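Local coordinates for molybdopterin biosynthesis moeA protein (Pyrococcus horikoshii, PDB 1WU2) that acts in molybdenum cofactor biosynthesis, where MoeA proteins promote insertion of molybdenum into molybdopterin, at the interface of chains A and B. Numbering follows the deposited sequence. Chains: chain A/B, molybdopterin biosynthesis moeA protein.

Contact 1: the interface of chains A and B. Residues chain A 167-168, 170-171; chain B 209, 211, 214, 366.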
loop_
_atom_site.group_PDB
_atom_site.type_symbol
_atom_site.label_atom_id
_atom_site.label_comp_id
_atom_site.label_asym_id
_atom_site.label_seq_id
_atom_site.Cartn_x
_atom_site.Cartn_y
_atom_site.Cartn_z
ATOM N N ALA A 167 -3.695 -16.996 -3.104
ATOM C CA ALA A 167 -4.446 -17.907 -3.957
ATOM C C ALA A 167 -3.527 -18.955 -4.576
ATOM O O ALA A 167 -3.911 -20.115 -4.714
ATOM C CB ALA A 167 -5.157 -17.124 -5.047
HETATM N N MSE A 168 -2.320 -18.535 -4.952
HETATM C CA MSE A 168 -1.308 -19.440 -5.495
HETATM C C MSE A 168 -0.872 -20.423 -4.425
HETATM O O MSE A 168 -0.544 -21.566 -4.734
HETATM C CB MSE A 168 -0.089 -18.663 -6.004
HETATM C CG MSE A 168 1.066 -19.536 -6.501
HETATM SE SE MSE A 168 0.574 -20.650 -8.020
HETATM C CE MSE A 168 0.955 -19.351 -9.455
ATOM N N LYS A 170 -2.841 -21.559 -2.034
ATOM C CA LYS A 170 -3.913 -22.547 -1.962
ATOM C C LYS A 170 -3.861 -23.512 -3.144
ATOM O O LYS A 170 -4.227 -24.678 -3.007
ATOM C CB LYS A 170 -5.288 -21.880 -1.908
ATOM C CG LYS A 170 -6.369 -22.819 -1.370
ATOM C CD LYS A 170 -7.737 -22.175 -1.377
ATOM C CE LYS A 170 -8.819 -23.194 -1.046
ATOM N NZ LYS A 170 -10.091 -22.536 -0.625
ATOM N N ALA A 171 -3.403 -23.026 -4.296
ATOM C CA ALA A 171 -3.243 -23.859 -5.485
ATOM C C ALA A 171 -2.163 -24.918 -5.276
ATOM O O ALA A 171 -2.237 -26.001 -5.859
ATOM C CB ALA A 171 -2.915 -22.996 -6.710
ATOM N N VAL B 209 -8.099 -26.785 -8.563
ATOM C CA VAL B 209 -8.104 -26.269 -7.196
ATOM C C VAL B 209 -8.795 -24.901 -7.171
ATOM O O VAL B 209 -8.524 -24.039 -8.002
ATOM C CB VAL B 209 -6.682 -26.167 -6.602
ATOM C CG1 VAL B 209 -6.697 -25.422 -5.267
ATOM C CG2 VAL B 209 -6.080 -27.555 -6.424
ATOM N N THR B 211 -9.376 -21.430 -6.098
ATOM C CA THR B 211 -8.588 -20.339 -5.519
ATOM C C THR B 211 -9.273 -18.967 -5.567
ATOM O O THR B 211 -8.804 -18.028 -4.927
ATOM C CB THR B 211 -7.218 -20.245 -6.218
ATOM O OG1 THR B 211 -7.392 -19.913 -7.601
ATOM C CG2 THR B 211 -6.518 -21.589 -6.246
ATOM N N ILE B 214 -10.615 -17.463 -1.881
ATOM C CA ILE B 214 -9.621 -16.846 -1.004
ATOM C C ILE B 214 -9.023 -15.578 -1.627
ATOM O O ILE B 214 -8.686 -14.637 -0.909
ATOM C CB ILE B 214 -8.517 -17.874 -0.608
ATOM C CG1 ILE B 214 -7.645 -17.333 0.533
ATOM C CG2 ILE B 214 -7.647 -18.259 -1.806
ATOM C CD1 ILE B 214 -8.299 -17.411 1.904
ATOM N N LEU B 366 -2.524 -18.372 -12.886
ATOM C CA LEU B 366 -2.442 -17.521 -11.704
ATOM C C LEU B 366 -1.103 -16.777 -11.629
ATOM O O LEU B 366 -1.025 -15.698 -11.048
ATOM C CB LEU B 366 -2.604 -18.403 -10.461
ATOM C CG LEU B 366 -3.085 -17.821 -9.130
ATOM C CD1 LEU B 366 -4.118 -16.731 -9.327
ATOM C CD2 LEU B 366 -3.655 -18.942 -8.257
HETATM O O HOH W 1 -10.188 -20.574 -2.604
#

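Contact 2: the interface of chains A and B. Residues chain A 366-367, 370; chain B 148, 154-155, 164, 168.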
loop_
_atom_site.group_PDB
_atom_site.type_symbol
_atom_site.label_atom_id
_atom_site.label_comp_id
_atom_site.label_asym_id
_atom_site.label_seq_id
_atom_site.Cartn_x
_atom_site.Cartn_y
_atom_site.Cartn_z
ATOM N N LEU A 366 1.273 19.009 12.403
ATOM C CA LEU A 366 0.827 17.768 11.784
ATOM C C LEU A 366 0.043 17.862 10.463
ATOM O O LEU A 366 -0.001 16.887 9.713
ATOM C CB LEU A 366 -0.023 17.024 12.832
ATOM C CG LEU A 366 -0.220 15.508 12.812
ATOM C CD1 LEU A 366 -1.587 15.205 12.254
ATOM C CD2 LEU A 366 0.858 14.753 12.052
ATOM N N SER A 367 -0.570 19.008 10.173
ATOM C CA SER A 367 -1.462 19.125 9.009
ATOM C C SER A 367 -0.766 18.978 7.650
ATOM O O SER A 367 -1.409 18.598 6.675
ATOM C CB SER A 367 -2.240 20.444 9.035
ATOM O OG SER A 367 -1.367 21.558 8.981
ATOM N N LEU A 370 -0.844 15.453 6.750
ATOM C CA LEU A 370 -2.172 15.075 6.268
ATOM C C LEU A 370 -2.375 15.433 4.792
ATOM O O LEU A 370 -2.990 14.674 4.041
ATOM C CB LEU A 370 -3.269 15.739 7.114
ATOM C CG LEU A 370 -3.841 14.928 8.281
ATOM C CD1 LEU A 370 -2.740 14.316 9.133
ATOM C CD2 LEU A 370 -4.749 15.808 9.127
ATOM N N VAL B 148 -3.740 24.298 12.850
ATOM C CA VAL B 148 -5.171 24.134 12.615
ATOM C C VAL B 148 -5.958 25.096 13.508
ATOM O O VAL B 148 -5.696 25.191 14.701
ATOM C CB VAL B 148 -5.593 22.678 12.911
ATOM C CG1 VAL B 148 -7.075 22.578 13.234
ATOM C CG2 VAL B 148 -5.243 21.770 11.739
ATOM N N VAL B 154 -10.381 19.388 9.468
ATOM C CA VAL B 154 -9.025 18.835 9.396
ATOM C C VAL B 154 -8.940 17.496 8.664
ATOM O O VAL B 154 -7.884 17.157 8.131
ATOM C CB VAL B 154 -8.379 18.673 10.796
ATOM C CG1 VAL B 154 -8.148 20.021 11.410
ATOM C CG2 VAL B 154 -9.224 17.795 11.721
ATOM N N LEU B 155 -10.031 16.735 8.658
ATOM C CA LEU B 155 -10.088 15.468 7.927
ATOM C C LEU B 155 -11.386 15.369 7.132
ATOM O O LEU B 155 -12.469 15.603 7.666
ATOM C CB LEU B 155 -9.964 14.285 8.887
ATOM C CG LEU B 155 -8.557 14.039 9.440
ATOM C CD1 LEU B 155 -8.608 13.263 10.742
ATOM C CD2 LEU B 155 -7.699 13.313 8.416
ATOM N N GLN B 164 -0.799 9.066 10.206
ATOM C CA GLN B 164 -0.765 10.505 10.482
ATOM C C GLN B 164 -2.150 11.109 10.696
ATOM O O GLN B 164 -2.295 12.040 11.477
ATOM C CB GLN B 164 0.002 11.285 9.393
ATOM C CG GLN B 164 -0.576 11.216 7.972
ATOM C CD GLN B 164 0.225 10.305 7.063
ATOM O OE1 GLN B 164 0.458 9.146 7.395
ATOM N NE2 GLN B 164 0.646 10.824 5.912
HETATM N N MSE B 168 -3.766 13.069 14.094
HETATM C CA MSE B 168 -4.594 14.274 14.172
HETATM C C MSE B 168 -5.833 14.034 15.017
HETATM O O MSE B 168 -6.260 14.923 15.741
HETATM C CB MSE B 168 -5.030 14.741 12.774
HETATM C CG MSE B 168 -5.903 16.013 12.749
HETATM SE SE MSE B 168 -5.056 17.631 13.483
HETATM C CE MSE B 168 -4.078 18.223 11.890
#

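Contact 1: the interface of chains A and B
B:Thr211 sets its methyl and CB against the face of helix 163-171 of chain A that carries A:Ala167 and A:Ala171. Its CG2 lies 3.4 Å from the backbone carbonyl oxygen O of A:Ala167 and also touches CB of A:Ala171. The rotamer explains this contact: with chi1 at 64°, OG1 sits between the backbone N and the carbonyl carbon, and the methyl is turned toward the helix. The small alanine side chains are likely to be what lets the loop of chain B come so close to the helix backbone. B:Val209 packs further along the same helix, near A:Lys170 and A:Ala171. Its CG1 meets the carbonyl O of A:Lys170 at 3.4 Å and CA of A:Ala171 at 3.8 Å.

A:Lys170 runs out extended beyond CG and crosses B:Ile214 obliquely. CD of the lysine rests on CG2 of B:Ile214 at 3.9 Å, and the same CG2 reaches CA of A:Ala167. The side-chain amine NZ of A:Lys170 is 2.8 Å from water 1. That water also lies 3.2 Å from the backbone N of B:Ile214, near the start of helix 212-222, and so links the two chains.

At the other flank, A:Met168, a selenomethionine, and B:Leu366 lie alongside each other, pointing opposite ways. The bent selenomethionine chain brings CE to CB of B:Leu366 at 3.8 Å. In return, CD2 of the leucine lies over N and CA of A:Met168. The patch is a mostly apolar seat for one helix on two separate stretches of the partner. It forms part of a two-fold dimer interface, in keeping with the dimers typical of MoeA proteins.

Contact 2: the interface of chains A and B
A:Leu370 reaches into chain B with both branches. CD1 lies 3.3 Å from the backbone carbonyl oxygen O of B:Gln164 and also meets CG of that glutamine. CD2 turns to the other side and packs 3.7 Å from CE of B:Met168, a selenomethionine. The two side chains cross at about a right angle, and CD2 also touches CB and CG of B:Met168. B:Leu155 crosses A:Leu370 in a similar way, CD2 against CD2 at 3.9 Å. The carbonyl O of B:Val154 lies 3.6 Å from the same leucine methyl. Replacing A:Leu370 by alanine would probably leave CE of B:Met168 and CD2 of B:Leu155 without the methyl they share, and open a gap beside helix 163-171.

A:Leu366 adds a second apolar contact. It runs antiparallel alongside B:Met168, with CD1 3.5 Å from CB of B:Met168. That methyl also meets the carbonyl O of B:Gln164, so both leucines of chain A approach the same peptide oxygen.

The shape of B:Met168 suits this packing. CG is anti to the backbone N, chi1 -180°, and the chain then bends at chi2 and chi3. The bend brings CE near CD1 of A:Leu366 as well as A:Leu370. CE also comes 4.0 Å from CA of A:Ser367, where helix 367-371 begins.

The site joins two parts of the fold. Chain A gives a loop end and helix 367-371 from the C-terminal region. Chain B gives helix 163-171 and the short strand at 153-155 from the N-terminal region.

Contact 1 and contact 2 lie about 41 Å apart, measured between the centres of their C-alpha atoms. They share residue 168 on helix 163-171 and residue 366, but the chains that supply them are exchanged. In contact 1 the helix belongs to chain A and the leucine to chain B; in contact 2 this is reversed. The two contacts therefore show overlapping parts of the same kind of junction, seen at its two symmetry-related places. Each has a twin across the axis. At each of the two junctions, one helix would engage both the central and the C-terminal regions of the partner, tying the two elongated subunits together at well-separated places.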